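Local atomic coordinates of myosin-I heavy chain (PDB entry 5EJR), a protein that moves on actin filaments by ATP hydrolysis and takes part in the early steps of phagocytosis and adhesion, here represented by its tail MyTH4-FERM domain. Residues 254-259 against 295-300; 258-263 against 289-294. All blocks are in the same frame, centred on the assembly; numbering follows the deposited sequence.

Contact 1. Residues 254-259 against 295-300. With EDO (1,2-ethanediol), chain E.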
loop_
_atom_site.group_PDB
_atom_site.type_symbol
_atom_site.label_atom_id
_atom_site.label_comp_id
_atom_site.label_asym_id
_atom_site.label_seq_id
_atom_site.Cartn_x
_atom_site.Cartn_y
_atom_site.Cartn_z
ATOM N N GLY A 254 -2.604 -11.623 -6.774
ATOM C CA GLY A 254 -2.703 -10.348 -6.082
ATOM C C GLY A 254 -1.634 -10.273 -5.020
ATOM O O GLY A 254 -0.807 -11.180 -4.913
ATOM N N ILE A 255 -1.684 -9.228 -4.199
ATOM C CA ILE A 255 -0.735 -9.000 -3.117
ATOM C C ILE A 255 -1.443 -8.755 -1.801
ATOM O O ILE A 255 -2.496 -8.120 -1.779
ATOM C CB ILE A 255 0.229 -7.847 -3.521
ATOM C CG1 ILE A 255 1.229 -8.362 -4.597
ATOM C CG2 ILE A 255 0.947 -7.210 -2.301
ATOM C CD1 ILE A 255 2.267 -7.395 -5.069
ATOM N N SER A 256 -0.869 -9.295 -0.717
ATOM C CA SER A 256 -1.304 -9.096 0.659
ATOM C C SER A 256 -0.170 -8.464 1.499
ATOM O O SER A 256 1.017 -8.731 1.263
ATOM C CB SER A 256 -1.741 -10.423 1.283
ATOM O OG SER A 256 -2.939 -10.871 0.668
ATOM N N ALA A 257 -0.543 -7.623 2.460
ATOM C CA ALA A 257 0.388 -6.996 3.416
ATOM C C ALA A 257 0.386 -7.949 4.604
ATOM O O ALA A 257 -0.668 -8.194 5.188
ATOM C CB ALA A 257 -0.112 -5.619 3.844
ATOM N N VAL A 258 1.525 -8.564 4.886
ATOM C CA VAL A 258 1.652 -9.571 5.948
ATOM C C VAL A 258 2.526 -9.069 7.107
ATOM O O VAL A 258 3.639 -8.637 6.861
ATOM C CB VAL A 258 2.228 -10.909 5.364
ATOM C CG1 VAL A 258 2.437 -11.963 6.464
ATOM C CG2 VAL A 258 1.355 -11.456 4.232
ATOM N N ASN A 259 2.029 -9.168 8.360
ATOM C CA ASN A 259 2.765 -8.845 9.590
ATOM C C ASN A 259 2.704 -10.096 10.486
ATOM O O ASN A 259 1.633 -10.458 10.970
ATOM C CB ASN A 259 2.170 -7.617 10.301
ATOM C CG ASN A 259 2.993 -7.099 11.466
ATOM O OD1 ASN A 259 3.531 -7.865 12.280
ATOM N ND2 ASN A 259 3.084 -5.770 11.592
ATOM N N ARG A 295 0.044 -13.767 -3.718
ATOM C CA ARG A 295 -0.848 -14.875 -3.409
ATOM C C ARG A 295 -1.733 -15.098 -4.606
ATOM O O ARG A 295 -2.018 -14.158 -5.345
ATOM C CB ARG A 295 -1.729 -14.543 -2.191
ATOM C CG ARG A 295 -0.969 -14.524 -0.858
ATOM C CD ARG A 295 -1.947 -14.516 0.297
ATOM N NE ARG A 295 -2.564 -15.826 0.541
ATOM C CZ ARG A 295 -1.983 -16.825 1.199
ATOM N NH1 ARG A 295 -0.718 -16.724 1.596
ATOM N NH2 ARG A 295 -2.646 -17.950 1.427
ATOM N N ARG A 296 -2.204 -16.327 -4.782
ATOM C CA ARG A 296 -3.179 -16.553 -5.839
ATOM C C ARG A 296 -4.491 -16.100 -5.226
ATOM O O ARG A 296 -4.877 -16.554 -4.126
ATOM C CB ARG A 296 -3.252 -18.002 -6.314
ATOM C CG ARG A 296 -4.285 -18.048 -7.440
ATOM C CD ARG A 296 -4.335 -19.341 -8.085
ATOM N NE ARG A 296 -5.483 -19.460 -8.977
ATOM C CZ ARG A 296 -5.646 -20.512 -9.757
ATOM N NH1 ARG A 296 -4.735 -21.480 -9.775
ATOM N NH2 ARG A 296 -6.716 -20.609 -10.526
ATOM N N ARG A 297 -5.066 -15.085 -5.854
ATOM C CA ARG A 297 -6.238 -14.391 -5.366
ATOM C C ARG A 297 -7.527 -14.973 -5.904
ATOM O O ARG A 297 -8.469 -15.131 -5.144
ATOM C CB ARG A 297 -6.121 -12.891 -5.701
ATOM C CG ARG A 297 -7.275 -11.996 -5.159
ATOM C CD ARG A 297 -7.222 -11.768 -3.652
ATOM N NE ARG A 297 -6.006 -11.065 -3.232
ATOM C CZ ARG A 297 -5.244 -11.430 -2.201
ATOM N NH1 ARG A 297 -5.563 -12.494 -1.472
ATOM N NH2 ARG A 297 -4.156 -10.733 -1.891
ATOM N N PHE A 298 -7.587 -15.277 -7.201
ATOM C CA PHE A 298 -8.821 -15.728 -7.822
ATOM C C PHE A 298 -8.815 -17.182 -8.281
ATOM O O PHE A 298 -7.831 -17.669 -8.815
ATOM C CB PHE A 298 -9.178 -14.799 -8.981
ATOM C CG PHE A 298 -9.305 -13.350 -8.563
ATOM C CD1 PHE A 298 -10.405 -12.912 -7.822
ATOM C CD2 PHE A 298 -8.360 -12.409 -8.960
ATOM C CE1 PHE A 298 -10.534 -11.559 -7.459
ATOM C CE2 PHE A 298 -8.500 -11.049 -8.613
ATOM C CZ PHE A 298 -9.578 -10.637 -7.856
ATOM N N PHE A 299 -9.953 -17.849 -8.084
ATOM C CA PHE A 299 -10.149 -19.256 -8.417
ATOM C C PHE A 299 -11.433 -19.343 -9.196
ATOM O O PHE A 299 -12.502 -19.229 -8.608
ATOM C CB PHE A 299 -10.228 -20.104 -7.123
ATOM C CG PHE A 299 -8.908 -20.208 -6.395
ATOM C CD1 PHE A 299 -8.497 -19.203 -5.518
ATOM C CD2 PHE A 299 -8.074 -21.308 -6.587
ATOM C CE1 PHE A 299 -7.264 -19.289 -4.865
ATOM C CE2 PHE A 299 -6.843 -21.401 -5.927
ATOM C CZ PHE A 299 -6.442 -20.394 -5.074
ATOM N N LEU A 300 -11.320 -19.449 -10.526
ATOM C CA LEU A 300 -12.462 -19.464 -11.458
ATOM C C LEU A 300 -12.897 -20.850 -11.879
ATOM O O LEU A 300 -14.030 -21.020 -12.331
ATOM C CB LEU A 300 -12.120 -18.622 -12.715
ATOM C CG LEU A 300 -12.058 -17.088 -12.469
ATOM C CD1 LEU A 300 -11.705 -16.329 -13.766
ATOM C CD2 LEU A 300 -13.404 -16.557 -11.969
HETATM C C1 EDO E . -7.366 -8.189 -5.096
HETATM O O1 EDO E . -5.990 -8.584 -5.055
HETATM C C2 EDO E . -7.525 -6.715 -4.558
HETATM O O2 EDO E . -7.135 -5.833 -5.603
#
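The guanidinium of R297 turns back alongside strand 253-259, past G254, to meet I255 and S256. Its NH2 donates to OG of S256 at 2.8 Å, 17° out of the guanidinium plane, and makes a second, weak bond to the carbonyl O of I255 at 3.1 Å. NE of R297 donates a hydrogen bond to O1 of an ethanediol, probably from the crystallisation liquor, so one planar group serves a side chain, a main chain and a bound hydroxyl. With CG anti to the backbone N (chi1 -176°) and bends further out, the R297 chain folds back over G254, where a CB would come very near NE and would clash with the diol; glycine fits that place. G254 and R295 form an antiparallel hydrogen-bonded pair, each N 3.0 Å from the other's O. One face of the F298 ring carries CG of R297, 3.7 Å above its centre, while the ring itself packs on F503 and Y504 of the C-terminal part. Farther out, R295 makes a salt bridge with E330, and R296 bonds to Q326 and T323, so the end of strand 290-296 lies against helix 317-332, while I255 faces helix 232-243.

Contact 2. Residues 258-263 against 289-294; sequences VNETAG and EFYFQV. With EDO (1,2-ethanediol), chain C.
V258 and Y291 lie side by side as an antiparallel hydrogen-bonded pair in the ubiquitin-like lobe of the FERM domain. The bond from V258 N to Y291 O is short and nearly straight (2.8 Å, 175°). CG of Y291 stands between its backbone N and carbonyl carbon (chi1 67°), and from there the ring lies alongside V258, whose CB sits over one face, 4.0 Å from the centroid, while CG1 touches CZ. A beta-branched valine suits a strand and offers the ring a broad apolar flank. Among the residues on the other side of the sheet, N259 crosses F290 at about a right angle, with CB over the ring face, 3.7 Å from the centroid, and ND2 offset toward the rim. That amide also donates to K287 O, which helps fix its rotation. Toward solvent the contact thins: E289 is poorly ordered, and exposed E260 reaches back with its carboxylate 78° from the tyrosine plane. An alanine at Y291 would probably leave E260 without its hydroxyl partner and uncover the flank of V258. At the turn, OD1 of N259 accepts from A262 N at 3.1 Å in an Asx motif. The phenol OH of Y291 donates to the anti lone pair of E260 OE2, 2.7 Å away.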
loop_
_atom_site.group_PDB
_atom_site.type_symbol
_atom_site.label_atom_id
_atom_site.label_comp_id
_atom_site.label_asym_id
_atom_site.label_seq_id
_atom_site.Cartn_x
_atom_site.Cartn_y
_atom_site.Cartn_z
ATOM N N VAL A 258 1.525 -8.564 4.886
ATOM C CA VAL A 258 1.652 -9.571 5.948
ATOM C C VAL A 258 2.526 -9.069 7.107
ATOM O O VAL A 258 3.639 -8.637 6.861
ATOM C CB VAL A 258 2.228 -10.909 5.364
ATOM C CG1 VAL A 258 2.437 -11.963 6.464
ATOM C CG2 VAL A 258 1.355 -11.456 4.232
ATOM N N ASN A 259 2.029 -9.168 8.360
ATOM C CA ASN A 259 2.765 -8.845 9.590
ATOM C C ASN A 259 2.704 -10.096 10.486
ATOM O O ASN A 259 1.633 -10.458 10.970
ATOM C CB ASN A 259 2.170 -7.617 10.301
ATOM C CG ASN A 259 2.993 -7.099 11.466
ATOM O OD1 ASN A 259 3.531 -7.865 12.280
ATOM N ND2 ASN A 259 3.084 -5.770 11.592
ATOM N N GLU A 260 3.837 -10.776 10.661
ATOM C CA GLU A 260 3.891 -12.020 11.430
ATOM C C GLU A 260 3.800 -11.855 12.956
ATOM O O GLU A 260 3.206 -12.720 13.613
ATOM C CB GLU A 260 5.135 -12.833 11.052
ATOM C CG GLU A 260 5.001 -13.538 9.710
ATOM C CD GLU A 260 6.222 -14.292 9.222
ATOM O OE1 GLU A 260 7.047 -14.718 10.063
ATOM O OE2 GLU A 260 6.341 -14.478 7.990
ATOM N N THR A 261 4.391 -10.782 13.527
ATOM C CA THR A 261 4.367 -10.573 14.985
ATOM C C THR A 261 2.951 -10.237 15.452
ATOM O O THR A 261 2.505 -10.738 16.487
ATOM C CB THR A 261 5.433 -9.574 15.453
ATOM O OG1 THR A 261 5.082 -8.268 15.014
ATOM C CG2 THR A 261 6.826 -9.936 14.982
ATOM N N ALA A 262 2.237 -9.426 14.660
ATOM C CA ALA A 262 0.842 -9.083 14.903
ATOM C C ALA A 262 0.135 -9.727 13.726
ATOM O O ALA A 262 0.151 -9.136 12.651
ATOM C CB ALA A 262 0.661 -7.570 14.875
ATOM N N GLY A 263 -0.354 -10.963 13.915
ATOM C CA GLY A 263 -1.010 -11.827 12.926
ATOM C C GLY A 263 -1.974 -11.174 11.953
ATOM O O GLY A 263 -3.192 -11.351 12.044
ATOM N N GLU A 289 7.133 -5.903 11.765
ATOM C CA GLU A 289 7.350 -5.489 10.379
ATOM C C GLU A 289 6.359 -6.101 9.364
ATOM O O GLU A 289 6.090 -7.305 9.405
ATOM C CB GLU A 289 8.798 -5.825 9.971
ATOM C CG GLU A 289 9.386 -4.867 8.949
ATOM C CD GLU A 289 10.480 -5.423 8.055
ATOM O OE1 GLU A 289 10.235 -6.443 7.370
ATOM O OE2 GLU A 289 11.560 -4.793 7.987
ATOM N N PHE A 290 5.871 -5.270 8.426
ATOM C CA PHE A 290 5.011 -5.717 7.328
ATOM C C PHE A 290 5.859 -6.023 6.103
ATOM O O PHE A 290 6.872 -5.365 5.853
ATOM C CB PHE A 290 3.976 -4.649 6.920
ATOM C CG PHE A 290 2.720 -4.557 7.751
ATOM C CD1 PHE A 290 1.603 -5.326 7.441
ATOM C CD2 PHE A 290 2.630 -3.655 8.810
ATOM C CE1 PHE A 290 0.435 -5.239 8.208
ATOM C CE2 PHE A 290 1.459 -3.563 9.573
ATOM C CZ PHE A 290 0.373 -4.359 9.270
ATOM N N TYR A 291 5.391 -6.979 5.297
ATOM C CA TYR A 291 5.989 -7.300 4.016
ATOM C C TYR A 291 4.904 -7.661 3.017
ATOM O O TYR A 291 3.817 -8.066 3.420
ATOM C CB TYR A 291 7.090 -8.377 4.121
ATOM C CG TYR A 291 6.603 -9.754 4.509
ATOM C CD1 TYR A 291 6.201 -10.670 3.540
ATOM C CD2 TYR A 291 6.609 -10.169 5.837
ATOM C CE1 TYR A 291 5.789 -11.955 3.886
ATOM C CE2 TYR A 291 6.204 -11.454 6.195
ATOM C CZ TYR A 291 5.799 -12.347 5.215
ATOM O OH TYR A 291 5.403 -13.619 5.555
ATOM N N PHE A 292 5.194 -7.474 1.729
ATOM C CA PHE A 292 4.293 -7.818 0.630
ATOM C C PHE A 292 4.508 -9.265 0.219
ATOM O O PHE A 292 5.652 -9.702 0.056
ATOM C CB PHE A 292 4.567 -6.933 -0.583
ATOM C CG PHE A 292 4.208 -5.481 -0.433
ATOM C CD1 PHE A 292 2.885 -5.087 -0.270
ATOM C CD2 PHE A 292 5.182 -4.496 -0.539
ATOM C CE1 PHE A 292 2.548 -3.743 -0.177
ATOM C CE2 PHE A 292 4.845 -3.146 -0.419
ATOM C CZ PHE A 292 3.529 -2.777 -0.258
ATOM N N GLN A 293 3.403 -10.005 0.035
ATOM C CA GLN A 293 3.449 -11.394 -0.401
ATOM C C GLN A 293 2.464 -11.628 -1.572
ATOM O O GLN A 293 1.304 -11.237 -1.490
ATOM C CB GLN A 293 3.181 -12.325 0.784
ATOM C CG GLN A 293 2.936 -13.801 0.446
ATOM C CD GLN A 293 2.358 -14.552 1.632
ATOM O OE1 GLN A 293 1.187 -14.413 1.968
ATOM N NE2 GLN A 293 3.134 -15.418 2.257
ATOM N N VAL A 294 2.956 -12.202 -2.666
ATOM C CA VAL A 294 2.136 -12.556 -3.818
ATOM C C VAL A 294 1.333 -13.785 -3.407
ATOM O O VAL A 294 1.856 -14.694 -2.757
ATOM C CB VAL A 294 2.949 -12.764 -5.127
ATOM C CG1 VAL A 294 2.141 -13.515 -6.190
ATOM C CG2 VAL A 294 3.416 -11.421 -5.684
HETATM C C1 EDO C . 7.922 -5.480 1.425
HETATM O O1 EDO C . 8.205 -6.871 1.231
HETATM C C2 EDO C . 9.205 -4.613 1.496
HETATM O O2 EDO C . 8.955 -3.386 0.802
#

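Overall arrangement
Contacts 1 and 2 lie at successive places on one pair of antiparallel strands, 253-259 and 290-296, in the ubiquitin-like lobe; their centres are 13 Å apart and they share V258 and N259. Strand 253-259 is the middle one of a three-stranded sheet, flanked by 264-267 and 290-296. Because the strands run in opposite directions, the start of the first meets the end of the second in contact 1, and the reverse holds in contact 2. Between them S256 O and Q293 N probably share a hydrogen bond. Between the two strands the chain forms strand 264-267 and then helix 274-283. Contact 1, with R295 and R296 meeting helix 317-332, borders the rest of the FERM domain, whereas contact 2 lies at the surface.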